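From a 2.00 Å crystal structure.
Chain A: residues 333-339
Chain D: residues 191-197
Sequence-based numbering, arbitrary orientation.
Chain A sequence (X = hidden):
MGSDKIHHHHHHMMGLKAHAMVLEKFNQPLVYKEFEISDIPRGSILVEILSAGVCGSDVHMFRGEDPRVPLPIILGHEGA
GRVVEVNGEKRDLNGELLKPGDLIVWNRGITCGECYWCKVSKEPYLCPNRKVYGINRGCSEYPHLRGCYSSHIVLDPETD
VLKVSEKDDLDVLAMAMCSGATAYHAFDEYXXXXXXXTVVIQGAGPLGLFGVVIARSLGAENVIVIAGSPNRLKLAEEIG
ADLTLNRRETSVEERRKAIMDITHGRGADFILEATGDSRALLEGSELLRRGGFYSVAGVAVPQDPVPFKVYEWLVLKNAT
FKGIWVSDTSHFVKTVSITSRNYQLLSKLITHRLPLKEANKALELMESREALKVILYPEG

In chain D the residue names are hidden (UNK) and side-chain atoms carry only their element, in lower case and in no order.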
ATOM      1  N   VAL A 333      13.497  11.342  10.403  1.00 28.94           N
ATOM      2  CA  VAL A 333      12.580  12.356  10.868  1.00 29.17           C
ATOM      3  C   VAL A 333      11.495  11.727  11.760  1.00 28.49           C
ATOM      4  O   VAL A 333      11.161  12.237  12.844  1.00 27.35           O
ATOM      5  CB  VAL A 333      11.964  13.050   9.610  1.00 30.03           C
ATOM      6  CG1 VAL A 333      10.651  13.732   9.916  1.00 34.10           C
ATOM      7  CG2 VAL A 333      12.954  13.978   8.988  1.00 31.84           C
ATOM      8  N   LYS A 334      10.942  10.608  11.324  1.00 28.92           N
ATOM      9  CA  LYS A 334       9.873   9.982  12.100  1.00 29.31           C
ATOM     10  C   LYS A 334      10.376   9.398  13.414  1.00 28.13           C
ATOM     11  O   LYS A 334       9.667   9.364  14.429  1.00 26.60           O
ATOM     12  CB  LYS A 334       9.148   8.938  11.255  1.00 30.25           C
ATOM     13  CG  LYS A 334       8.579   9.507   9.989  1.00 32.06           C
ATOM     14  CD  LYS A 334       8.043   8.447   9.033  1.00 30.48           C
ATOM     15  CE  LYS A 334       7.653   9.111   7.701  1.00 36.95           C
ATOM     16  NZ  LYS A 334       7.360   8.156   6.535  1.00 37.45           N
ATOM     17  N   THR A 335      11.613   8.927  13.406  1.00 27.60           N
ATOM     18  CA  THR A 335      12.252   8.423  14.642  1.00 27.26           C
ATOM     19  C   THR A 335      12.477   9.564  15.635  1.00 27.56           C
ATOM     20  O   THR A 335      12.222   9.416  16.830  1.00 28.36           O
ATOM     21  CB  THR A 335      13.587   7.756  14.299  1.00 27.19           C
ATOM     22  OG1 THR A 335      13.329   6.590  13.495  1.00 29.23           O
ATOM     23  CG2 THR A 335      14.318   7.272  15.545  1.00 25.31           C
ATOM     24  N   VAL A 336      12.975  10.696  15.153  1.00 27.28           N
ATOM     25  CA  VAL A 336      13.135  11.849  16.001  1.00 27.76           C
ATOM     26  C   VAL A 336      11.779  12.242  16.598  1.00 27.19           C
ATOM     27  O   VAL A 336      11.706  12.514  17.797  1.00 26.75           O
ATOM     28  CB  VAL A 336      13.793  13.027  15.227  1.00 28.60           C
ATOM     29  CG1 VAL A 336      13.696  14.328  15.983  1.00 30.70           C
ATOM     30  CG2 VAL A 336      15.223  12.686  14.876  1.00 30.76           C
ATOM     31  N   SER A 337      10.697  12.224  15.810  1.00 26.41           N
ATOM     32  CA  SER A 337       9.362  12.584  16.372  1.00 27.84           C
ATOM     33  C   SER A 337       8.911  11.623  17.484  1.00 27.05           C
ATOM     34  O   SER A 337       8.499  12.065  18.573  1.00 25.88           O
ATOM     35  CB  SER A 337       8.303  12.717  15.263  1.00 28.80           C
ATOM     36  OG  SER A 337       7.008  12.993  15.811  1.00 35.35           O
ATOM     37  N   ILE A 338       9.004  10.318  17.231  1.00 26.62           N
ATOM     38  CA  ILE A 338       8.618   9.337  18.263  1.00 27.18           C
ATOM     39  C   ILE A 338       9.489   9.483  19.506  1.00 25.65           C
ATOM     40  O   ILE A 338       9.009   9.479  20.651  1.00 25.63           O
ATOM     41  CB  ILE A 338       8.687   7.914  17.705  1.00 26.59           C
ATOM     42  CG1 ILE A 338       7.575   7.695  16.673  1.00 29.11           C
ATOM     43  CG2 ILE A 338       8.518   6.871  18.806  1.00 27.23           C
ATOM     44  CD1 ILE A 338       7.850   6.415  15.776  1.00 31.38           C
ATOM     45  N   THR A 339      10.786   9.602  19.272  1.00 26.37           N
ATOM     46  CA  THR A 339      11.747   9.692  20.346  1.00 27.14           C
ATOM     47  C   THR A 339      11.425  10.900  21.265  1.00 28.38           C
ATOM     48  O   THR A 339      11.456  10.794  22.491  1.00 27.21           O
ATOM     49  CB  THR A 339      13.161   9.745  19.773  1.00 27.58           C
ATOM     50  OG1 THR A 339      13.462   8.502  19.123  1.00 28.26           O
ATOM     51  CG2 THR A 339      14.193   9.867  20.893  1.00 27.83           C
TER
ATOM     52  N   UNK D 191      -2.349   5.995   3.866  1.00 31.62           N
ATOM     53  CA  UNK D 191      -1.403   4.977   3.421  1.00 30.92           C
ATOM     54  C   UNK D 191      -0.004   5.014   3.997  1.00 31.12           C
ATOM     55  O   UNK D 191       0.870   4.334   3.489  1.00 31.37           O
ATOM     56  c   UNK D 191      -1.507   6.665   1.772  1.00 32.77           C
ATOM     57  c   UNK D 191      -1.359   5.213   1.897  1.00 32.10           C
ATOM     58  c   UNK D 191      -2.455   7.089   2.884  1.00 32.98           C
ATOM     59  N   UNK D 192       0.200   5.752   5.085  1.00 30.61           N
ATOM     60  CA  UNK D 192       1.472   5.860   5.738  1.00 32.36           C
ATOM     61  C   UNK D 192       1.252   5.795   7.233  1.00 30.13           C
ATOM     62  O   UNK D 192       0.111   5.911   7.704  1.00 30.57           O
ATOM     63  c   UNK D 192       3.375   8.616   3.906  1.00 48.93           C
ATOM     64  o   UNK D 192       3.938   9.073   4.950  1.00 54.47           O
ATOM     65  c   UNK D 192       2.042   7.253   5.480  1.00 33.47           C
ATOM     66  o   UNK D 192       3.715   8.934   2.741  1.00 59.65           O
ATOM     67  c   UNK D 192       2.255   7.609   4.045  1.00 40.05           C
ATOM     68  N   UNK D 193       2.342   5.705   7.972  1.00 29.65           N
ATOM     69  CA  UNK D 193       2.276   5.861   9.436  1.00 29.45           C
ATOM     70  C   UNK D 193       2.004   7.338   9.774  1.00 30.01           C
ATOM     71  O   UNK D 193       2.249   8.265   8.937  1.00 27.85           O
ATOM     72  o   UNK D 193       4.413   6.387  10.436  1.00 32.11           O
ATOM     73  c   UNK D 193       3.535   5.348  10.122  1.00 29.53           C
ATOM     74  N   UNK D 194       1.446   7.543  10.970  1.00 29.49           N
ATOM     75  CA  UNK D 194       1.169   8.878  11.478  1.00 29.62           C
ATOM     76  C   UNK D 194       2.377   9.471  12.228  1.00 28.04           C
ATOM     77  O   UNK D 194       2.337  10.628  12.692  1.00 28.70           O
ATOM     78  c   UNK D 194      -2.022   7.715  11.162  1.00 30.16           C
ATOM     79  c   UNK D 194      -1.931  10.093  11.042  1.00 31.04           C
ATOM     80  c   UNK D 194      -3.078  10.080  10.282  1.00 28.59           C
ATOM     81  c   UNK D 194      -3.675   8.898   9.951  1.00 29.76           C
ATOM     82  c   UNK D 194      -1.383   8.905  11.501  1.00 29.21           C
ATOM     83  c   UNK D 194      -3.152   7.713  10.367  1.00 30.88           C
ATOM     84  c   UNK D 194      -0.134   8.907  12.321  1.00 29.83           C
ATOM     85  N   UNK D 195       3.477   8.716  12.340  1.00 27.39           N
ATOM     86  CA  UNK D 195       4.671   9.250  13.004  1.00 27.20           C
ATOM     87  C   UNK D 195       5.088  10.573  12.298  1.00 28.51           C
ATOM     88  O   UNK D 195       5.143  10.627  11.088  1.00 27.16           O
ATOM     89  c   UNK D 195       5.816   8.230  12.983  1.00 26.08           C
ATOM     90  N   UNK D 196       5.335  11.635  13.059  1.00 28.50           N
ATOM     91  CA  UNK D 196       5.815  12.852  12.461  1.00 29.20           C
ATOM     92  C   UNK D 196       4.768  13.685  11.747  1.00 29.36           C
ATOM     93  O   UNK D 196       5.108  14.732  11.190  1.00 31.33           O
ATOM     94  N   UNK D 197       3.509  13.278  11.821  1.00 29.37           N
ATOM     95  CA  UNK D 197       2.441  13.891  11.051  1.00 29.90           C
ATOM     96  C   UNK D 197       1.606  14.846  11.880  1.00 29.01           C
ATOM     97  O   UNK D 197       1.397  14.649  13.088  1.00 29.20           O
ATOM     98  c   UNK D 197       2.279  11.842   9.431  1.00 31.42           C
ATOM     99  n   UNK D 197       3.032  10.380   6.943  1.00 34.25           N
ATOM    100  c   UNK D 197       1.529  12.833  10.401  1.00 29.31           C
ATOM    101  c   UNK D 197       2.906  12.529   8.230  1.00 30.18           C
ATOM    102  c   UNK D 197       3.818  11.578   7.383  1.00 30.93           C
TER
HETATM  103  O   HOH W   1       5.227   5.932   6.742  1.00 31.31           O
HETATM  104  O   HOH W   2       6.689   9.818   4.649  1.00 49.03           O
HETATM  105  O   HOH W   3       5.062  11.361  15.858  1.00 29.85           O

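Position 191 carries three side-chain carbons that close a ring onto the backbone N. The ring lies out of reach of the chain A stretch and makes no contact with it. A ring that includes the backbone nitrogen identifies Pro191(D).

Position 192 has three carbons in an unbranched row, the third bearing two oxygens. One of these oxygens lies 3.9 Å from NZ of Lys334(A). A carboxylate after two methylenes makes this Glu192(D), and the oxygen is OE1; the pair forms a long salt bridge.

Position 193 shows one carbon followed by one oxygen, with the oxygen 4.4 Å from CD of Lys334(A). A lone hydroxymethyl group is Ser193(D). Its OG accepts a hydrogen bond from the backbone N of position 195 (3.2 Å, N-H...acceptor angle 145°).

Position 194 has one carbon leading to a ring of six carbons, with no heteroatom. CA-to-CB points away from the chain A stretch, and the side chain makes no contact with it. This is Phe194(D), which opens a type II beta turn ending at position 197.

Position 195 holds a single carbon, 3.8 Å from CB of Lys334(A) and 3.9 Å from CD1 of Ile338(A). One carbon and nothing beyond it gives Ala195(D). Its backbone O also lies 3.8 Å from CG of Lys334(A).

Position 196 has no side-chain atoms, and its phi of 77° favours glycine: Gly196(D). An ideal CB would point toward the helix, 3.7 Å from CG of Lys334(A) and 4.0 Å from CB of Ser337(A). The backbone N sits 3.5 Å from OG of Ser337(A).

Position 197 shows four carbons in a row ending in nitrogen; CA-to-CB points sideways and the end comes nearer the helix, but no atom makes contact with the chain A stretch. This is Lys197(D). Its NZ makes a 2.5 Å salt bridge to OE1 of Glu192(D) and a 3.0 Å hydrogen bond to O of Ser193(D). Its backbone N closes the turn on O of Phe194(D), at 3.0 Å.

The contact sets a helix against a turn, with CA of Lys334(A) and CA of Gly196(D) 5.0 Å apart. Lys334(A), extended beyond an m chi1, packs its aliphatic part on Ala195(D) and carries its charge toward Glu192(D), whose carboxylate therefore meets two lysines. Water supplies the clear polar links: water 1 accepts from NZ of Lys334(A) and N of Ser193(D), both at 3.1 Å, while water 3 accepts from N of Gly196(D) at 2.8 Å and donates to OG of Ser337(A) at 2.5 Å. The 262 Å² interface thus combines close packing around a small turn with solvent-bridged polar groups.

Chain D 191-197: PESFAGK
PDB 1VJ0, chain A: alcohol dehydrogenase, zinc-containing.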